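Long-range contact in Hsp70/Hsp90 co-chaperone CNS1 (Saccharomyces cerevisiae, PDB 6HFM), which acts as a co-chaperone that binds Hsp90 and Hsp70, stimulating the ATPase of the Hsp70 Ssa1 but not that of Hsp90: residues 98-103 with 114-118. Coordinates in Å, arbitrary orientation, origin at the centre of the assembly. Residue numbers count along the deposited sequence, not the author numbering.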
loop_
_atom_site.group_PDB
_atom_site.type_symbol
_atom_site.label_atom_id
_atom_site.label_comp_id
_atom_site.label_asym_id
_atom_site.label_seq_id
_atom_site.Cartn_x
_atom_site.Cartn_y
_atom_site.Cartn_z
ATOM N N PRO A 98 -6.475 15.854 1.401
ATOM C CA PRO A 98 -7.045 14.771 0.584
ATOM C C PRO A 98 -7.176 15.051 -0.920
ATOM O O PRO A 98 -6.941 14.149 -1.724
ATOM C CB PRO A 98 -8.422 14.556 1.215
ATOM C CG PRO A 98 -8.224 14.924 2.638
ATOM C CD PRO A 98 -7.285 16.094 2.611
ATOM N N LYS A 99 -7.544 16.279 -1.292
ATOM C CA LYS A 99 -7.654 16.665 -2.705
ATOM C C LYS A 99 -6.285 16.865 -3.356
ATOM O O LYS A 99 -6.067 16.422 -4.483
ATOM C CB LYS A 99 -8.487 17.950 -2.861
ATOM C CG LYS A 99 -8.656 18.470 -4.290
ATOM C CD LYS A 99 -9.233 17.421 -5.228
ATOM C CE LYS A 99 -9.732 18.028 -6.528
ATOM N NZ LYS A 99 -10.477 17.024 -7.335
ATOM N N LYS A 100 -5.382 17.540 -2.650
ATOM C CA LYS A 100 -4.108 17.977 -3.235
ATOM C C LYS A 100 -3.047 16.884 -3.393
ATOM O O LYS A 100 -2.064 17.104 -4.093
ATOM C CB LYS A 100 -3.526 19.144 -2.434
ATOM C CG LYS A 100 -4.376 20.402 -2.492
ATOM C CD LYS A 100 -3.846 21.463 -1.547
ATOM C CE LYS A 100 -4.650 22.747 -1.661
ATOM N NZ LYS A 100 -4.248 23.748 -0.636
ATOM N N VAL A 101 -3.231 15.727 -2.754
ATOM C CA VAL A 101 -2.275 14.614 -2.913
ATOM C C VAL A 101 -2.718 13.636 -3.992
ATOM O O VAL A 101 -3.911 13.502 -4.271
ATOM C CB VAL A 101 -2.005 13.834 -1.599
ATOM C CG1 VAL A 101 -1.431 14.761 -0.532
ATOM C CG2 VAL A 101 -3.239 13.091 -1.084
ATOM N N LEU A 102 -1.737 12.970 -4.598
ATOM C CA LEU A 102 -1.979 11.768 -5.395
ATOM C C LEU A 102 -1.424 10.574 -4.630
ATOM O O LEU A 102 -0.554 10.726 -3.767
ATOM C CB LEU A 102 -1.309 11.882 -6.765
ATOM C CG LEU A 102 -1.768 13.033 -7.663
ATOM C CD1 LEU A 102 -1.013 12.980 -8.981
ATOM C CD2 LEU A 102 -3.268 13.018 -7.893
ATOM N N VAL A 103 -1.951 9.389 -4.944
ATOM C CA VAL A 103 -1.519 8.139 -4.317
ATOM C C VAL A 103 -0.914 7.253 -5.406
ATOM O O VAL A 103 -1.540 7.024 -6.444
ATOM C CB VAL A 103 -2.683 7.396 -3.634
ATOM C CG1 VAL A 103 -2.181 6.158 -2.898
ATOM C CG2 VAL A 103 -3.420 8.315 -2.666
ATOM N N LYS A 114 -0.661 5.472 -10.569
ATOM C CA LYS A 114 -1.547 6.325 -9.790
ATOM C C LYS A 114 -2.773 5.493 -9.394
ATOM O O LYS A 114 -3.484 4.985 -10.259
ATOM C CB LYS A 114 -1.963 7.550 -10.614
ATOM C CG LYS A 114 -2.642 8.644 -9.804
ATOM C CD LYS A 114 -3.080 9.815 -10.677
ATOM C CE LYS A 114 -4.279 9.485 -11.564
ATOM N NZ LYS A 114 -5.506 9.117 -10.803
ATOM N N ALA A 115 -2.985 5.326 -8.092
ATOM C CA ALA A 115 -4.130 4.585 -7.562
ATOM C C ALA A 115 -5.362 5.479 -7.520
ATOM O O ALA A 115 -5.364 6.496 -6.825
ATOM C CB ALA A 115 -3.819 4.055 -6.173
ATOM N N GLY A 116 -6.404 5.094 -8.260
ATOM C CA GLY A 116 -7.663 5.843 -8.285
ATOM C C GLY A 116 -8.285 5.968 -6.904
ATOM O O GLY A 116 -8.432 4.970 -6.198
ATOM N N LYS A 117 -8.643 7.190 -6.511
ATOM C CA LYS A 117 -9.128 7.453 -5.148
ATOM C C LYS A 117 -10.445 6.750 -4.799
ATOM O O LYS A 117 -10.692 6.435 -3.633
ATOM C CB LYS A 117 -9.229 8.960 -4.889
ATOM C CG LYS A 117 -7.865 9.622 -4.794
ATOM C CD LYS A 117 -7.971 11.099 -4.477
ATOM C CE LYS A 117 -6.595 11.710 -4.255
ATOM N NZ LYS A 117 -6.649 13.198 -4.286
ATOM N N LYS A 118 -11.269 6.479 -5.809
ATOM C CA LYS A 118 -12.543 5.792 -5.600
ATOM C C LYS A 118 -12.444 4.260 -5.578
ATOM O O LYS A 118 -13.423 3.592 -5.245
ATOM C CB LYS A 118 -13.554 6.239 -6.660
ATOM C CG LYS A 118 -13.852 7.730 -6.615
ATOM C CD LYS A 118 -14.966 8.093 -7.580
ATOM C CE LYS A 118 -15.221 9.590 -7.612
ATOM N NZ LYS A 118 -16.430 9.910 -8.420
HETATM O O HOH W 1 -4.395 9.111 -6.523
#
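Strand 101-106 pairs antiparallel with strand 112-114 in the C-terminal wheel domain, and residues 98-103 and 114-118 lie where this pairing comes apart. The CA atoms of Val103 and Ala115 are 5.5 Å apart, and Ala115 N donates to Val103 O at 2.8 Å. The same oxygen receives a CA-H···O contact from Lys114 CA at 3.4 Å. Val103 N and Ala115 O stand 4.9 Å apart, too far for a direct bond; a water bridges them, accepting from Val103 N (2.9 Å) and donating to Ala115 O (2.8 Å). Beyond it, 114-118 leaves the sheet toward helix 121-126.

Lys117 spans the widening gap. With chi2 to chi4 all t, it is long enough to cross from the loop, and its several N-H donors let NZ serve two acceptors at once: Pro98 O (2.7 Å), from the turn before the strand, and Val101 O (2.8 Å), from the strand's first residue. Beta-branched Val103 suits its buried strand position, packing on Val73 and Val77 of helix 73-82; small Ala115 fits beside it, CB 4.2 Å from Val103 CG1. On the more exposed side, apolar Leu102 covers methylenes of Lys114 (CD1 to CD, 4.1 Å).

Neither segment contains an acidic residue, so within this contact backbone carbonyls meet the Lys117 ammonium group: a charged side chain and one water extend the polar linkage past the last direct backbone hydrogen bond between these segments.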